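PDB 4PEY: Exo-beta-1,3-glucanase from Streptomyces sp. SirexAA-E, which hydrolyses laminarin and laminarioligosaccharides from their non-reducing ends, releasing glucose and laminaribiose. Local coordinates for residues A[144-149]-A[168-173]; A[331-336]-A[362-367]. The protein carries 1 engineered substitution. All blocks are in the same frame, centred on the assembly; numbering follows the deposited sequence.

Contact 1 (A[144-149]-A[168-173]). With BGC (beta-D-glucopyranose), chain B; BGC (beta-D-glucopyranose), chain C.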
# COMPACT_ATOMS: atom_id res chain seq x y z
N ASN A 144 0.80 -10.84 -16.22
CA ASN A 144 1.87 -11.63 -15.61
C ASN A 144 2.49 -10.83 -14.47
O ASN A 144 3.00 -9.73 -14.70
CB ASN A 144 2.93 -11.99 -16.67
CG ASN A 144 4.00 -12.93 -16.15
OD1 ASN A 144 4.14 -13.17 -14.95
ND2 ASN A 144 4.80 -13.45 -17.08
N LEU A 145 2.44 -11.36 -13.25
CA LEU A 145 2.95 -10.64 -12.09
C LEU A 145 4.38 -11.01 -11.73
O LEU A 145 4.94 -10.50 -10.75
CB LEU A 145 2.04 -10.88 -10.88
CG LEU A 145 0.56 -10.59 -11.10
CD1 LEU A 145 -0.23 -10.88 -9.82
CD2 LEU A 145 0.37 -9.14 -11.54
N ALA A 146 4.99 -11.88 -12.53
CA ALA A 146 6.32 -12.40 -12.19
C ALA A 146 7.40 -11.83 -13.11
O ALA A 146 7.13 -11.54 -14.28
CB ALA A 146 6.32 -13.94 -12.27
N PRO A 147 8.62 -11.66 -12.59
CA PRO A 147 9.70 -11.18 -13.45
C PRO A 147 10.05 -12.22 -14.50
O PRO A 147 9.76 -13.41 -14.31
CB PRO A 147 10.86 -10.97 -12.46
CG PRO A 147 10.57 -11.92 -11.34
CD PRO A 147 9.07 -11.92 -11.21
N ASP A 148 10.63 -11.78 -15.61
CA ASP A 148 11.10 -12.70 -16.62
C ASP A 148 12.13 -13.62 -15.97
O ASP A 148 13.09 -13.14 -15.37
CB ASP A 148 11.70 -11.94 -17.81
CG ASP A 148 11.91 -12.82 -19.02
OD1 ASP A 148 11.43 -13.97 -19.03
OD2 ASP A 148 12.54 -12.34 -19.99
N GLY A 149 11.89 -14.92 -16.05
CA GLY A 149 12.76 -15.90 -15.42
C GLY A 149 12.16 -16.50 -14.16
O GLY A 149 12.71 -17.45 -13.60
N GLY A 168 -1.51 -14.30 -13.89
CA GLY A 168 -0.54 -15.34 -13.55
C GLY A 168 0.48 -14.85 -12.54
O GLY A 168 1.39 -14.10 -12.88
N PRO A 169 0.33 -15.27 -11.27
CA PRO A 169 1.32 -14.81 -10.28
C PRO A 169 2.67 -15.52 -10.40
O PRO A 169 3.70 -14.90 -10.08
CB PRO A 169 0.66 -15.15 -8.94
CG PRO A 169 -0.83 -15.27 -9.26
CD PRO A 169 -0.86 -15.87 -10.64
N TYR A 170 2.66 -16.78 -10.84
CA TYR A 170 3.85 -17.63 -10.90
C TYR A 170 4.61 -17.62 -9.58
O TYR A 170 4.14 -18.19 -8.60
CB TYR A 170 4.75 -17.22 -12.07
CG TYR A 170 4.05 -17.38 -13.41
CD1 TYR A 170 3.91 -18.63 -14.00
CD2 TYR A 170 3.52 -16.28 -14.08
CE1 TYR A 170 3.26 -18.79 -15.22
CE2 TYR A 170 2.87 -16.43 -15.29
CZ TYR A 170 2.74 -17.68 -15.86
OH TYR A 170 2.10 -17.82 -17.07
N SER A 171 5.77 -16.96 -9.53
CA SER A 171 6.60 -16.97 -8.32
C SER A 171 6.20 -16.00 -7.20
O SER A 171 6.76 -16.07 -6.10
CB SER A 171 8.06 -16.69 -8.71
OG SER A 171 8.14 -15.54 -9.52
N GLN A 172 5.26 -15.10 -7.46
CA GLN A 172 4.77 -14.20 -6.42
C GLN A 172 4.37 -14.94 -5.16
O GLN A 172 3.56 -15.85 -5.21
CB GLN A 172 3.57 -13.40 -6.93
CG GLN A 172 3.92 -12.27 -7.89
CD GLN A 172 4.55 -11.08 -7.18
OE1 GLN A 172 4.67 -11.06 -5.96
NE2 GLN A 172 4.96 -10.09 -7.95
N GLN A 173 4.93 -14.52 -4.02
CA GLN A 173 4.64 -15.18 -2.74
C GLN A 173 3.18 -15.05 -2.33
O GLN A 173 2.56 -16.00 -1.84
CB GLN A 173 5.49 -14.57 -1.63
CG GLN A 173 6.98 -14.79 -1.76
CD GLN A 173 7.77 -13.85 -0.86
OE1 GLN A 173 7.21 -13.18 0.04
NE2 GLN A 173 9.06 -13.77 -1.11
C2 BGC B . 10.98 -16.35 -1.72
C3 BGC B . 12.22 -15.85 -0.99
C4 BGC B . 12.84 -16.97 -0.16
C5 BGC B . 13.08 -18.17 -1.06
C6 BGC B . 13.69 -19.33 -0.29
C1 BGC B . 11.29 -17.63 -2.49
O1 BGC B . 10.09 -18.14 -3.02
O2 BGC B . 10.51 -15.35 -2.60
O3 BGC B . 11.79 -14.73 -0.11
O4 BGC B . 14.06 -16.53 0.42
O5 BGC B . 11.84 -18.58 -1.60
O6 BGC B . 14.00 -20.36 -1.20
C2 BGC C . 11.75 -12.44 0.50
C3 BGC C . 12.59 -11.23 0.89
C4 BGC C . 13.71 -11.66 1.82
C5 BGC C . 14.51 -12.77 1.17
C6 BGC C . 15.64 -13.22 2.08
C1 BGC C . 12.62 -13.59 -0.01
O2 BGC C . 10.87 -12.06 -0.54
O3 BGC C . 11.66 -10.34 1.55
O4 BGC C . 14.52 -10.54 2.11
O5 BGC C . 13.65 -13.87 0.92
O6 BGC C . 16.40 -14.21 1.43

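Contact 2 (A[331-336]-A[362-367])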
# COMPACT_ATOMS: atom_id res chain seq x y z
N GLY A 331 -14.71 11.85 6.38
CA GLY A 331 -14.49 11.91 4.95
C GLY A 331 -13.15 12.39 4.42
O GLY A 331 -13.04 12.72 3.24
N VAL A 332 -12.12 12.42 5.25
CA VAL A 332 -10.81 12.83 4.75
C VAL A 332 -10.24 11.68 3.92
O VAL A 332 -10.38 10.52 4.29
CB VAL A 332 -9.87 13.23 5.90
CG1 VAL A 332 -8.42 13.35 5.44
CG2 VAL A 332 -10.34 14.55 6.50
N LYS A 333 -9.64 12.01 2.78
CA LYS A 333 -9.12 11.01 1.86
C LYS A 333 -7.66 11.31 1.57
O LYS A 333 -7.34 12.20 0.77
CB LYS A 333 -9.95 10.99 0.57
CG LYS A 333 -11.44 10.73 0.84
CD LYS A 333 -12.35 11.05 -0.35
CE LYS A 333 -13.83 10.99 0.04
NZ LYS A 333 -14.32 12.21 0.77
N VAL A 334 -6.78 10.57 2.24
CA VAL A 334 -5.34 10.70 2.05
C VAL A 334 -4.93 9.63 1.06
O VAL A 334 -5.28 8.46 1.24
CB VAL A 334 -4.56 10.54 3.36
CG1 VAL A 334 -3.08 10.79 3.14
CG2 VAL A 334 -5.11 11.49 4.42
N ALA A 335 -4.22 10.01 0.00
CA ALA A 335 -3.94 9.07 -1.08
C ALA A 335 -2.62 9.32 -1.78
O ALA A 335 -2.33 10.44 -2.18
CB ALA A 335 -5.07 9.12 -2.12
N GLY A 336 -1.82 8.26 -1.93
CA GLY A 336 -0.65 8.31 -2.80
C GLY A 336 0.52 9.11 -2.27
O GLY A 336 1.15 9.85 -3.02
N ALA A 362 -19.31 6.49 10.32
CA ALA A 362 -19.69 5.32 9.53
C ALA A 362 -20.18 5.66 8.12
O ALA A 362 -19.84 4.98 7.15
CB ALA A 362 -20.74 4.50 10.26
N ALA A 363 -20.99 6.71 8.00
CA ALA A 363 -21.54 7.04 6.70
C ALA A 363 -20.46 7.57 5.75
O ALA A 363 -20.52 7.33 4.54
CB ALA A 363 -22.67 8.06 6.84
N ASN A 364 -19.48 8.28 6.30
CA ASN A 364 -18.47 8.96 5.50
C ASN A 364 -17.12 8.89 6.21
O ASN A 364 -16.67 9.85 6.84
CB ASN A 364 -18.88 10.43 5.26
CG ASN A 364 -17.97 11.14 4.28
OD1 ASN A 364 -17.26 10.50 3.50
ND2 ASN A 364 -17.99 12.47 4.30
N PRO A 365 -16.46 7.72 6.13
CA PRO A 365 -15.23 7.52 6.89
C PRO A 365 -14.04 8.26 6.33
O PRO A 365 -14.06 8.72 5.18
CB PRO A 365 -15.00 6.01 6.80
CG PRO A 365 -15.74 5.57 5.59
CD PRO A 365 -16.93 6.47 5.51
N THR A 366 -13.00 8.38 7.14
CA THR A 366 -11.70 8.81 6.65
C THR A 366 -10.95 7.59 6.14
O THR A 366 -11.09 6.49 6.69
CB THR A 366 -10.93 9.55 7.76
OG1 THR A 366 -11.48 10.87 7.89
CG2 THR A 366 -9.42 9.67 7.45
N SER A 367 -10.17 7.77 5.07
CA SER A 367 -9.38 6.68 4.51
C SER A 367 -7.93 7.06 4.26
O SER A 367 -7.62 8.23 3.98
CB SER A 367 -10.01 6.18 3.20
OG SER A 367 -10.17 7.23 2.25
O HOH W 1 -17.05 11.51 0.98
O HOH W 2 -8.10 7.92 0.70

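Contact 1 (A[144-149]-A[168-173])
At the sugar-binding side of the N-terminal parallel beta-helix, N144 and G168 form a parallel bridge between successive coils where both strands run out into loops. The backbone evidence is a nearly straight bond from L145 N to G168 O, 3.0 Å long with 177° at the hydrogen. Beyond it each segment turns in its own way. In 144-149, N144 OD1 accepts A146 N at 2.9 Å, the donor standing above the carbonyl plane, which makes an Asx turn; in 168-173 a type II' beta turn runs from P169 to Q172. With N144 CG anti to the backbone N (chi1 -174°), the amide comes beside the Y170 ring; OD1 lies at the ring edge, 3.3 Å from CD2, with the planes 53° apart. A146 CB packs against Y170 CB at 3.6 Å and against the carbonyl oxygen of P169. Deeper in, Q172 CG sits 3.8 Å from L145 CB; the chain bends at chi2, and NE2 gives a bond to L145 O at 2.8 Å, with this oxygen close to the amide plane. The NE2 group also reaches V128 O, while OE1 accepts G155 N; three bonds thus fix the rotation of this buried amide. Next in sequence, the substrate-binding Q173 donates through NE2 to O2 of two adjacent glucose units of the bound sugar, 2.6 Å from each, so the hydrogen-bonded turn leads directly into a residue that bridges two sugar units.

Contact 2 (A[331-336]-A[362-367])
The side-chain amide of N364 presents one face to G331, whose CA lies 3.4 Å from OD1 and 3.6 Å from both CG and ND2, near-equal separations that place it over the plane. At the polar tips, ND2 bonds to N304, and OD1 accepts from a water at 2.7 Å displaced to the other side of that plane. The same water accepts from K333 NZ, which the bend at chi4 (79°) also directs to G331 O, 2.8 Å away, so one ammonium group links backbone and amide. T366 carries the next step: OG1, beside its own backbone N, accepts V332 N at 3.1 Å with 145° at the hydrogen, while CG2 lies 3.9 Å from V332 CB, the two side chains running side by side. An alanine in place of T366 would probably leave V332 N without this acceptor and open a gap beside V332 CB. Regular parallel pairing then begins, S367 N giving a bond to V332 O (2.9 Å) and V334 N one to S367 O (3.0 Å), which together bracket K333 opposite S367. Strand 333-335 thereby lies between 306-309 and 367-375 as consecutive rungs of a beta-helix; V332 and V334 pack on strand 324-326, and R220 of strand 210-220 lies against K333 and bonds to P365 O and S367 OG.

Overall arrangement
From the N terminus the chain first winds through the coils of one parallel beta-helix, where contact 1 brings 168-173 back to 144-149 and closes an 18-residue loop containing strand 157-159 and most of 162-168. It then leaves through the long strands 210-220 and 231-243 and enters a second series of coils. There contact 2 closes a 25-residue excursion holding strands 337-340 and 348-352. The loops follow in series and neither nest nor cross. Their centres are 33 Å apart, nearest atoms about 20 Å, on opposite sides of the chain's centre: contact 1 joins coils beside bound glucan, contact 2 joins coils away from the annotated sugar sites.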